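Local coordinates for PA1221 (Pseudomonas aeruginosa, PDB 4DG8), which belongs to the ANL superfamily of AMP-binding enzymes, has a phosphopantetheine attachment site in its sequence, and holds adenosine monophosphate, at residues Q196-L208 against L275-I287. Numbering follows the deposited sequence.
With AMP (adenosine monophosphate), chain B.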
loop_
_atom_site.group_PDB
_atom_site.type_symbol
_atom_site.label_atom_id
_atom_site.label_comp_id
_atom_site.label_asym_id
_atom_site.label_seq_id
_atom_site.Cartn_x
_atom_site.Cartn_y
_atom_site.Cartn_z
ATOM N N GLN A 196 -16.605 -5.096 7.864
ATOM C CA GLN A 196 -16.587 -5.324 6.421
ATOM C C GLN A 196 -16.983 -6.758 6.055
ATOM O O GLN A 196 -16.409 -7.737 6.556
ATOM C CB GLN A 196 -15.216 -4.957 5.834
ATOM C CG GLN A 196 -14.767 -3.547 6.175
ATOM C CD GLN A 196 -15.368 -2.479 5.265
ATOM O OE1 GLN A 196 -16.222 -2.759 4.401
ATOM N NE2 GLN A 196 -14.916 -1.238 5.455
ATOM N N SER A 197 -17.975 -6.882 5.184
ATOM C CA SER A 197 -18.387 -8.195 4.687
ATOM C C SER A 197 -17.276 -8.952 3.922
ATOM O O SER A 197 -17.269 -10.194 3.883
ATOM C CB SER A 197 -19.652 -8.070 3.827
ATOM O OG SER A 197 -19.459 -7.120 2.794
ATOM N N PHE A 198 -16.328 -8.230 3.328
ATOM C CA PHE A 198 -15.290 -8.918 2.558
ATOM C C PHE A 198 -14.187 -9.502 3.462
ATOM O O PHE A 198 -13.293 -10.199 2.987
ATOM C CB PHE A 198 -14.703 -8.026 1.453
ATOM C CG PHE A 198 -14.137 -6.713 1.952
ATOM C CD1 PHE A 198 -12.841 -6.637 2.417
ATOM C CD2 PHE A 198 -14.913 -5.562 1.955
ATOM C CE1 PHE A 198 -12.319 -5.440 2.872
ATOM C CE2 PHE A 198 -14.396 -4.360 2.412
ATOM C CZ PHE A 198 -13.095 -4.300 2.867
ATOM N N LEU A 199 -14.223 -9.144 4.742
ATOM C CA LEU A 199 -13.321 -9.693 5.771
ATOM C C LEU A 199 -13.964 -10.747 6.682
ATOM O O LEU A 199 -13.438 -11.072 7.747
ATOM C CB LEU A 199 -12.624 -8.595 6.584
ATOM C CG LEU A 199 -11.703 -7.664 5.787
ATOM C CD1 LEU A 199 -11.152 -6.581 6.715
ATOM C CD2 LEU A 199 -10.561 -8.429 5.020
ATOM N N ALA A 200 -15.145 -11.202 6.311
ATOM C CA ALA A 200 -15.986 -11.984 7.233
ATOM C C ALA A 200 -15.808 -13.508 7.216
ATOM O O ALA A 200 -16.647 -14.224 7.771
ATOM C CB ALA A 200 -17.464 -11.617 7.043
ATOM N N PHE A 201 -14.795 -14.009 6.511
ATOM C CA PHE A 201 -14.676 -15.457 6.285
ATOM C C PHE A 201 -13.665 -16.240 7.154
ATOM O O PHE A 201 -13.516 -17.454 7.013
ATOM C CB PHE A 201 -14.483 -15.728 4.784
ATOM C CG PHE A 201 -15.343 -14.848 3.907
ATOM C CD1 PHE A 201 -16.718 -15.044 3.832
ATOM C CD2 PHE A 201 -14.776 -13.816 3.163
ATOM C CE1 PHE A 201 -17.512 -14.231 3.031
ATOM C CE2 PHE A 201 -15.563 -13.001 2.350
ATOM C CZ PHE A 201 -16.929 -13.207 2.283
ATOM N N ALA A 202 -12.955 -15.544 8.031
ATOM C CA ALA A 202 -11.949 -16.192 8.866
ATOM C C ALA A 202 -12.069 -15.722 10.318
ATOM O O ALA A 202 -11.498 -14.698 10.689
ATOM C CB ALA A 202 -10.526 -15.939 8.305
ATOM N N PRO A 203 -12.849 -16.450 11.139
ATOM C CA PRO A 203 -13.091 -16.013 12.521
ATOM C C PRO A 203 -11.799 -15.654 13.265
ATOM O O PRO A 203 -11.796 -14.715 14.068
ATOM C CB PRO A 203 -13.767 -17.237 13.162
ATOM C CG PRO A 203 -14.491 -17.899 12.030
ATOM C CD PRO A 203 -13.573 -17.694 10.814
ATOM N N GLN A 204 -10.716 -16.381 12.991
ATOM C CA GLN A 204 -9.452 -16.172 13.710
ATOM C C GLN A 204 -8.610 -15.037 13.147
ATOM O O GLN A 204 -7.614 -14.629 13.767
ATOM C CB GLN A 204 -8.597 -17.450 13.755
ATOM C CG GLN A 204 -9.160 -18.572 14.612
ATOM C CD GLN A 204 -8.060 -19.466 15.156
ATOM O OE1 GLN A 204 -7.559 -20.359 14.459
ATOM N NE2 GLN A 204 -7.658 -19.212 16.404
ATOM N N MET A 205 -8.986 -14.553 11.967
ATOM C CA MET A 205 -8.342 -13.383 11.380
ATOM C C MET A 205 -6.822 -13.492 11.450
ATOM O O MET A 205 -6.157 -12.582 11.958
ATOM C CB MET A 205 -8.829 -12.092 12.051
ATOM C CG MET A 205 -10.324 -11.817 11.815
ATOM S SD MET A 205 -10.629 -11.593 10.062
ATOM C CE MET A 205 -10.381 -9.818 9.891
ATOM N N ARG A 206 -6.256 -14.589 10.938
ATOM C CA ARG A 206 -4.810 -14.706 11.017
ATOM C C ARG A 206 -4.218 -14.272 9.686
ATOM O O ARG A 206 -4.113 -15.048 8.730
ATOM C CB ARG A 206 -4.416 -16.141 11.367
ATOM C CG ARG A 206 -4.937 -16.599 12.743
ATOM C CD ARG A 206 -4.587 -18.050 13.042
ATOM N NE ARG A 206 -3.146 -18.253 13.185
ATOM C CZ ARG A 206 -2.463 -18.105 14.318
ATOM N NH1 ARG A 206 -3.068 -17.717 15.433
ATOM N NH2 ARG A 206 -1.158 -18.323 14.334
ATOM N N PHE A 207 -3.732 -13.034 9.679
ATOM C CA PHE A 207 -3.316 -12.379 8.449
ATOM C C PHE A 207 -1.852 -12.603 8.181
ATOM O O PHE A 207 -1.021 -12.418 9.064
ATOM C CB PHE A 207 -3.587 -10.872 8.501
ATOM C CG PHE A 207 -4.876 -10.485 7.891
ATOM C CD1 PHE A 207 -6.037 -10.460 8.655
ATOM C CD2 PHE A 207 -4.952 -10.186 6.543
ATOM C CE1 PHE A 207 -7.243 -10.125 8.081
ATOM C CE2 PHE A 207 -6.164 -9.841 5.964
ATOM C CZ PHE A 207 -7.299 -9.806 6.728
ATOM N N LEU A 208 -1.550 -13.019 6.958
ATOM C CA LEU A 208 -0.198 -13.008 6.474
ATOM C C LEU A 208 0.257 -11.551 6.450
ATOM O O LEU A 208 -0.402 -10.700 5.858
ATOM C CB LEU A 208 -0.158 -13.585 5.063
ATOM C CG LEU A 208 1.193 -13.435 4.365
ATOM C CD1 LEU A 208 2.234 -14.233 5.113
ATOM C CD2 LEU A 208 1.112 -13.891 2.918
ATOM N N LEU A 275 -2.108 -22.153 -2.173
ATOM C CA LEU A 275 -3.118 -21.327 -1.522
ATOM C C LEU A 275 -3.939 -22.132 -0.510
ATOM O O LEU A 275 -4.635 -21.546 0.328
ATOM C CB LEU A 275 -4.045 -20.704 -2.557
ATOM C CG LEU A 275 -3.317 -19.911 -3.648
ATOM C CD1 LEU A 275 -4.322 -19.420 -4.684
ATOM C CD2 LEU A 275 -2.466 -18.764 -3.052
ATOM N N GLY A 276 -3.849 -23.465 -0.590
ATOM C CA GLY A 276 -4.659 -24.335 0.252
ATOM C C GLY A 276 -4.563 -23.965 1.725
ATOM O O GLY A 276 -3.466 -23.765 2.250
ATOM N N GLY A 277 -5.705 -23.864 2.402
ATOM C CA GLY A 277 -5.694 -23.465 3.802
ATOM C C GLY A 277 -6.010 -21.986 4.029
ATOM O O GLY A 277 -6.310 -21.584 5.158
ATOM N N LEU A 278 -5.948 -21.169 2.975
ATOM C CA LEU A 278 -6.451 -19.785 3.061
ATOM C C LEU A 278 -7.977 -19.755 3.084
ATOM O O LEU A 278 -8.635 -20.420 2.278
ATOM C CB LEU A 278 -5.935 -18.921 1.904
ATOM C CG LEU A 278 -4.447 -18.576 1.924
ATOM C CD1 LEU A 278 -4.090 -17.698 0.707
ATOM C CD2 LEU A 278 -4.075 -17.880 3.230
ATOM N N ARG A 279 -8.537 -19.042 4.057
ATOM C CA ARG A 279 -9.985 -18.851 4.138
ATOM C C ARG A 279 -10.451 -17.664 3.285
ATOM O O ARG A 279 -11.467 -17.731 2.592
ATOM C CB ARG A 279 -10.447 -18.731 5.602
ATOM C CG ARG A 279 -10.493 -20.080 6.358
ATOM C CD ARG A 279 -11.167 -19.966 7.743
ATOM N NE ARG A 279 -11.735 -21.263 8.089
ATOM C CZ ARG A 279 -13.022 -21.502 8.284
ATOM N NH1 ARG A 279 -13.908 -20.521 8.236
ATOM N NH2 ARG A 279 -13.416 -22.730 8.562
ATOM N N GLN A 280 -9.699 -16.574 3.346
ATOM C CA GLN A 280 -9.981 -15.410 2.506
ATOM C C GLN A 280 -8.678 -14.860 1.925
ATOM O O GLN A 280 -7.675 -14.657 2.636
ATOM C CB GLN A 280 -10.782 -14.339 3.281
ATOM C CG GLN A 280 -10.101 -13.868 4.560
ATOM C CD GLN A 280 -11.020 -13.187 5.588
ATOM O OE1 GLN A 280 -12.243 -13.082 5.413
ATOM N NE2 GLN A 280 -10.409 -12.711 6.679
ATOM N N LEU A 281 -8.706 -14.658 0.612
ATOM C CA LEU A 281 -7.588 -14.139 -0.154
ATOM C C LEU A 281 -8.060 -12.885 -0.891
ATOM O O LEU A 281 -9.030 -12.924 -1.654
ATOM C CB LEU A 281 -7.111 -15.205 -1.152
ATOM C CG LEU A 281 -5.960 -14.845 -2.101
ATOM C CD1 LEU A 281 -4.789 -14.180 -1.358
ATOM C CD2 LEU A 281 -5.482 -16.074 -2.850
ATOM N N LEU A 282 -7.406 -11.769 -0.618
ATOM C CA LEU A 282 -7.680 -10.514 -1.308
ATOM C C LEU A 282 -6.524 -10.232 -2.243
ATOM O O LEU A 282 -5.359 -10.451 -1.901
ATOM C CB LEU A 282 -7.872 -9.362 -0.315
ATOM C CG LEU A 282 -8.914 -9.652 0.771
ATOM C CD1 LEU A 282 -8.235 -10.253 1.997
ATOM C CD2 LEU A 282 -9.645 -8.399 1.151
ATOM N N THR A 283 -6.860 -9.802 -3.448
ATOM C CA THR A 283 -5.873 -9.502 -4.469
ATOM C C THR A 283 -6.320 -8.247 -5.217
ATOM O O THR A 283 -7.427 -7.753 -4.997
ATOM C CB THR A 283 -5.688 -10.677 -5.445
ATOM O OG1 THR A 283 -4.641 -10.351 -6.365
ATOM C CG2 THR A 283 -6.984 -10.948 -6.216
ATOM N N GLY A 284 -5.440 -7.691 -6.041
ATOM C CA GLY A 284 -5.730 -6.420 -6.683
ATOM C C GLY A 284 -4.468 -5.618 -6.938
ATOM O O GLY A 284 -3.382 -6.186 -7.103
ATOM N N GLY A 285 -4.607 -4.292 -6.996
ATOM C CA GLY A 285 -3.458 -3.438 -7.226
ATOM C C GLY A 285 -3.210 -3.224 -8.704
ATOM O O GLY A 285 -2.626 -2.228 -9.096
ATOM N N ASP A 286 -3.667 -4.173 -9.516
ATOM C CA ASP A 286 -3.693 -4.070 -10.971
ATOM C C ASP A 286 -4.937 -4.794 -11.450
ATOM O O ASP A 286 -5.593 -5.490 -10.669
ATOM C CB ASP A 286 -2.473 -4.735 -11.608
ATOM C CG ASP A 286 -1.314 -3.789 -11.772
ATOM O OD1 ASP A 286 -1.434 -2.812 -12.561
ATOM O OD2 ASP A 286 -0.278 -4.037 -11.120
ATOM N N ILE A 287 -5.254 -4.624 -12.728
ATOM C CA ILE A 287 -6.312 -5.390 -13.370
ATOM C C ILE A 287 -6.048 -6.883 -13.160
ATOM O O ILE A 287 -4.973 -7.406 -13.501
ATOM C CB ILE A 287 -6.370 -5.051 -14.880
ATOM C CG1 ILE A 287 -6.925 -3.647 -15.083
ATOM C CG2 ILE A 287 -7.219 -6.085 -15.703
ATOM C CD1 ILE A 287 -6.706 -3.112 -16.538
HETATM P P AMP B . -1.823 2.471 -4.863
HETATM O O1P AMP B . -0.314 2.350 -4.869
HETATM O O2P AMP B . -2.625 1.510 -3.996
HETATM O O3P AMP B . -2.140 3.909 -4.496
HETATM O "O5'" AMP B . -2.367 2.409 -6.355
HETATM C "C5'" AMP B . -3.709 2.746 -6.645
HETATM C "C4'" AMP B . -4.025 2.560 -8.103
HETATM O "O4'" AMP B . -3.747 1.193 -8.504
HETATM C "C3'" AMP B . -5.476 2.775 -8.493
HETATM O "O3'" AMP B . -5.808 4.151 -8.643
HETATM C "C2'" AMP B . -5.598 1.967 -9.777
HETATM O "O2'" AMP B . -5.041 2.686 -10.872
HETATM C "C1'" AMP B . -4.693 0.771 -9.470
HETATM N N9 AMP B . -5.452 -0.374 -8.916
HETATM C C8 AMP B . -5.493 -0.707 -7.603
HETATM N N7 AMP B . -6.267 -1.799 -7.389
HETATM C C5 AMP B . -6.759 -2.190 -8.574
HETATM C C6 AMP B . -7.652 -3.280 -9.055
HETATM N N6 AMP B . -8.183 -4.173 -8.201
HETATM N N1 AMP B . -7.914 -3.351 -10.383
HETATM C C2 AMP B . -7.377 -2.455 -11.238
HETATM N N3 AMP B . -6.560 -1.447 -10.870
HETATM C C4 AMP B . -6.212 -1.255 -9.578
#
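Leu282 drives its forked end among Phe198, Leu199 and Phe207, all buried, as suits apolar side chains. Leu282 CD2 lies 3.9 Å from Phe198 CD1 and 4.0 Å from Leu199 CD2, while CD1 reaches more loosely toward Phe207. Leu199 CD2 also lies at the edge of the Phe207 ring, in its plane, and Val306 of the neighbouring parallel strand meets both Leu282 and Phe198. Strand 280-284 is an inner strand of the mixed sheet in the AMP-binding domain; the loop before strand 206-209 packs on its beginning, and farther along the chain Gly285 N approaches AMP N7 to 3.0 Å. Next outward comes Gln280, long enough to bridge loop and sheet. With CG lodged between backbone N and carbonyl carbon (chi1 57°) and the chain extended beyond, Gln280 OE1 accepts Phe201 N at 2.9 Å, the donor tilted 35° from the carbonyl plane. Gln280 NE2 lies 3.6 Å from Met205 SD and bonds to Ser256 OG, so each end of the buried amide has a hydrogen-bonding partner. At the exposed outer edge, Arg279 suits its place by laying its long chain along apolar Ala202; Arg279 NH1 makes a weak 3.3 Å hydrogen bond to Phe201 O, at the guanidinium edge.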